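Apoptosis regulator Bcl-2 homolog (Canarypox virus, PDB 5WOS) inhibits host apoptosis as a viral Bcl-2-like protein, interacting with the proapoptotic factors BAK1 and BAX and with BH3-containing proteins such as BIM, BID and PUMA. Local coordinates at residues N25-Y30 / L120-I125. Sequence-based numbering, arbitrary orientation.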
ATOM      1  N   ASN A  25      -8.288  -5.997  -3.479  1.00 38.95           N
ATOM      2  CA  ASN A  25      -8.263  -6.640  -4.786  1.00 39.74           C
ATOM      3  C   ASN A  25      -6.888  -6.575  -5.439  1.00 37.69           C
ATOM      4  O   ASN A  25      -6.515  -7.502  -6.166  1.00 35.29           O
ATOM      5  CB  ASN A  25      -9.323  -6.014  -5.695  1.00 36.43           C
ATOM      6  CG  ASN A  25     -10.696  -6.633  -5.493  1.00 39.00           C
ATOM      7  OD1 ASN A  25     -10.996  -7.691  -6.043  1.00 47.45           O
ATOM      8  ND2 ASN A  25     -11.537  -5.974  -4.703  1.00 43.49           N
ATOM      9  N   TYR A  26      -6.116  -5.512  -5.200  1.00 37.06           N
ATOM     10  CA  TYR A  26      -4.768  -5.479  -5.753  1.00 33.94           C
ATOM     11  C   TYR A  26      -3.886  -6.537  -5.100  1.00 33.38           C
ATOM     12  O   TYR A  26      -3.113  -7.218  -5.784  1.00 36.37           O
ATOM     13  CB  TYR A  26      -4.149  -4.093  -5.594  1.00 36.57           C
ATOM     14  CG  TYR A  26      -2.751  -4.020  -6.168  1.00 32.13           C
ATOM     15  CD1 TYR A  26      -1.647  -3.867  -5.344  1.00 29.92           C
ATOM     16  CD2 TYR A  26      -2.539  -4.135  -7.532  1.00 32.45           C
ATOM     17  CE1 TYR A  26      -0.373  -3.816  -5.866  1.00 32.47           C
ATOM     18  CE2 TYR A  26      -1.272  -4.079  -8.063  1.00 34.78           C
ATOM     19  CZ  TYR A  26      -0.191  -3.924  -7.225  1.00 35.63           C
ATOM     20  OH  TYR A  26       1.078  -3.872  -7.753  1.00 38.19           O
ATOM     21  N   PHE A  27      -3.982  -6.692  -3.779  1.00 34.05           N
ATOM     22  CA  PHE A  27      -3.233  -7.751  -3.115  1.00 36.38           C
ATOM     23  C   PHE A  27      -3.620  -9.110  -3.681  1.00 39.61           C
ATOM     24  O   PHE A  27      -2.755  -9.919  -4.037  1.00 39.72           O
ATOM     25  CB  PHE A  27      -3.471  -7.705  -1.602  1.00 34.14           C
ATOM     26  CG  PHE A  27      -2.794  -6.553  -0.905  1.00 33.06           C
ATOM     27  CD1 PHE A  27      -2.199  -5.524  -1.621  1.00 37.30           C
ATOM     28  CD2 PHE A  27      -2.745  -6.506   0.478  1.00 37.34           C
ATOM     29  CE1 PHE A  27      -1.579  -4.473  -0.969  1.00 40.15           C
ATOM     30  CE2 PHE A  27      -2.127  -5.461   1.130  1.00 35.58           C
ATOM     31  CZ  PHE A  27      -1.544  -4.445   0.406  1.00 37.99           C
ATOM     32  N   ILE A  28      -4.925  -9.369  -3.789  1.00 40.95           N
ATOM     33  CA  ILE A  28      -5.398 -10.609  -4.404  1.00 37.98           C
ATOM     34  C   ILE A  28      -4.785 -10.777  -5.789  1.00 43.11           C
ATOM     35  O   ILE A  28      -4.178 -11.809  -6.102  1.00 43.76           O
ATOM     36  CB  ILE A  28      -6.936 -10.620  -4.463  1.00 45.13           C
ATOM     37  CG1 ILE A  28      -7.516 -10.731  -3.052  1.00 43.24           C
ATOM     38  CG2 ILE A  28      -7.438 -11.771  -5.330  1.00 44.94           C
ATOM     39  CD1 ILE A  28      -8.993 -10.444  -2.979  1.00 32.92           C
ATOM     40  N   GLU A  29      -4.939  -9.762  -6.643  1.00 39.72           N
ATOM     41  CA  GLU A  29      -4.427  -9.874  -8.003  1.00 39.42           C
ATOM     42  C   GLU A  29      -2.916 -10.067  -8.012  1.00 42.17           C
ATOM     43  O   GLU A  29      -2.388 -10.838  -8.821  1.00 44.15           O
ATOM     44  CB  GLU A  29      -4.814  -8.642  -8.822  1.00 38.18           C
ATOM     45  CG  GLU A  29      -4.315  -8.702 -10.271  1.00 42.85           C
ATOM     46  CD  GLU A  29      -5.038  -7.741 -11.201  1.00 50.93           C
ATOM     47  OE1 GLU A  29      -6.068  -7.165 -10.791  1.00 55.53           O
ATOM     48  OE2 GLU A  29      -4.579  -7.566 -12.349  1.00 51.04           O
ATOM     49  N   TYR A  30      -2.202  -9.387  -7.113  1.00 41.05           N
ATOM     50  CA  TYR A  30      -0.749  -9.488  -7.123  1.00 40.69           C
ATOM     51  C   TYR A  30      -0.270 -10.834  -6.596  1.00 45.94           C
ATOM     52  O   TYR A  30       0.786 -11.320  -7.013  1.00 42.51           O
ATOM     53  CB  TYR A  30      -0.126  -8.363  -6.301  1.00 39.28           C
ATOM     54  CG  TYR A  30       1.383  -8.425  -6.310  1.00 41.56           C
ATOM     55  CD1 TYR A  30       2.095  -8.155  -7.469  1.00 39.22           C
ATOM     56  CD2 TYR A  30       2.092  -8.769  -5.169  1.00 37.64           C
ATOM     57  CE1 TYR A  30       3.470  -8.220  -7.492  1.00 36.00           C
ATOM     58  CE2 TYR A  30       3.470  -8.836  -5.183  1.00 41.05           C
ATOM     59  CZ  TYR A  30       4.154  -8.560  -6.350  1.00 41.74           C
ATOM     60  OH  TYR A  30       5.531  -8.619  -6.376  1.00 46.66           O
ATOM     61  N   LEU A 120      -5.076 -10.583   6.478  1.00 64.89           N
ATOM     62  CA  LEU A 120      -5.176  -9.370   7.277  1.00 60.88           C
ATOM     63  C   LEU A 120      -4.465  -8.166   6.680  1.00 52.08           C
ATOM     64  O   LEU A 120      -4.852  -7.032   6.988  1.00 47.74           O
ATOM     65  CB  LEU A 120      -4.612  -9.617   8.683  1.00 60.49           C
ATOM     66  CG  LEU A 120      -5.151 -10.845   9.417  1.00 77.55           C
ATOM     67  CD1 LEU A 120      -4.584 -10.896  10.829  1.00 86.60           C
ATOM     68  CD2 LEU A 120      -6.676 -10.854   9.440  1.00 70.62           C
ATOM     69  N   MET A 121      -3.451  -8.374   5.842  1.00 56.66           N
ATOM     70  CA  MET A 121      -2.659  -7.253   5.344  1.00 50.91           C
ATOM     71  C   MET A 121      -3.498  -6.115   4.780  1.00 46.70           C
ATOM     72  O   MET A 121      -3.186  -4.950   5.080  1.00 48.67           O
ATOM     73  CB  MET A 121      -1.672  -7.752   4.280  1.00 43.87           C
ATOM     74  CG  MET A 121      -0.456  -8.478   4.840  1.00 56.81           C
ATOM     75  SD  MET A 121       0.525  -7.489   5.993  1.00 57.70           S
ATOM     76  CE  MET A 121       1.084  -6.162   4.926  1.00 43.73           C
ATOM     77  N   PRO A 122      -4.538  -6.355   3.977  1.00 42.53           N
ATOM     78  CA  PRO A 122      -5.337  -5.219   3.483  1.00 43.55           C
ATOM     79  C   PRO A 122      -5.902  -4.362   4.600  1.00 41.63           C
ATOM     80  O   PRO A 122      -5.787  -3.129   4.559  1.00 41.33           O
ATOM     81  CB  PRO A 122      -6.436  -5.903   2.661  1.00 40.34           C
ATOM     82  CG  PRO A 122      -5.852  -7.223   2.266  1.00 41.18           C
ATOM     83  CD  PRO A 122      -4.994  -7.640   3.417  1.00 46.12           C
ATOM     84  N   ASP A 123      -6.510  -4.985   5.609  1.00 46.57           N
ATOM     85  CA  ASP A 123      -7.064  -4.223   6.721  1.00 42.69           C
ATOM     86  C   ASP A 123      -5.965  -3.540   7.524  1.00 44.70           C
ATOM     87  O   ASP A 123      -6.150  -2.417   8.008  1.00 45.11           O
ATOM     88  CB  ASP A 123      -7.892  -5.142   7.615  1.00 43.75           C
ATOM     89  CG  ASP A 123      -9.220  -5.523   6.991  1.00 46.59           C
ATOM     90  OD1 ASP A 123     -10.073  -4.630   6.799  1.00 57.66           O
ATOM     91  OD2 ASP A 123      -9.407  -6.718   6.686  1.00 66.31           O
ATOM     92  N   ILE A 124      -4.808  -4.192   7.664  1.00 44.30           N
ATOM     93  CA  ILE A 124      -3.745  -3.653   8.508  1.00 46.96           C
ATOM     94  C   ILE A 124      -3.204  -2.347   7.933  1.00 55.21           C
ATOM     95  O   ILE A 124      -2.981  -1.378   8.672  1.00 43.91           O
ATOM     96  CB  ILE A 124      -2.626  -4.694   8.697  1.00 50.55           C
ATOM     97  CG1 ILE A 124      -3.146  -5.879   9.516  1.00 52.47           C
ATOM     98  CG2 ILE A 124      -1.412  -4.066   9.391  1.00 51.22           C
ATOM     99  CD1 ILE A 124      -2.170  -7.036   9.632  1.00 65.92           C
ATOM    100  N   ILE A 125      -2.967  -2.294   6.621  1.00 51.17           N
ATOM    101  CA  ILE A 125      -2.441  -1.058   6.053  1.00 45.01           C
ATOM    102  C   ILE A 125      -3.554  -0.030   5.889  1.00 45.04           C
ATOM    103  O   ILE A 125      -3.352   1.158   6.158  1.00 46.01           O
ATOM    104  CB  ILE A 125      -1.689  -1.315   4.730  1.00 37.77           C
ATOM    105  CG1 ILE A 125      -2.635  -1.590   3.560  1.00 47.53           C
ATOM    106  CG2 ILE A 125      -0.704  -2.471   4.886  1.00 43.21           C
ATOM    107  CD1 ILE A 125      -1.928  -1.500   2.227  1.00 55.23           C
TER
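Glu29 OE1 is gripped by two groups, in hydrogen bonds with Tyr46 OH and the backbone N of Arg36, while Phe27, in the same stretch of helix 14-32, carries the whole apolar contact with Met121, Pro122 and Ile125. The contact is thus one phenyl ring laid against the first turn of helix 121-138. A chi2 of 10° leaves CA of Phe27 almost in the ring plane and presents CD2, CE2 and CZ to three different partners. The ring meets the pyrrolidine of Pro122 obliquely, and Pro122 CG lies 3.7 Å from Phe27 CD2; Pro122 CD stands 3.9 Å from the same CD2. Next along the ring, Phe27 CE2 comes within 3.9 Å of Met121 CB. Only this first side-chain carbon of Met121 touches the phenyl group. Ile125 arrives from the opposite direction and puts CD1 3.5 Å from Phe27 CZ. With chi1 at 75° and chi2 extended, its longer branch reaches out to the ring and delivers that methyl. Four residues apart and linked by the hydrogen bond from Ile125 N to Met121 O (3.1 Å), Met121 and Ile125 lie one turn apart on the same side of the helix. The nearest CA atoms across the two segments are those of Phe27 and Pro122, 7.4 Å apart, although the axes of the short segments stay 10.7 Å apart. All four residues are buried, in the interior of the helical Bcl-2 fold. Helix 92-112, whose start probably carries the BH1 motif, covers the ring through Ala103 and Thr106, with Thr106 also meeting Met121. Helix 14-32 also packs Leu20 and Gln24 on Pro122 and Ile23 on Ile125, the short axes running at 140°, and Tyr26 turns to helix 43-69, where its OH is hydrogen-bonded to Asp54 OD1.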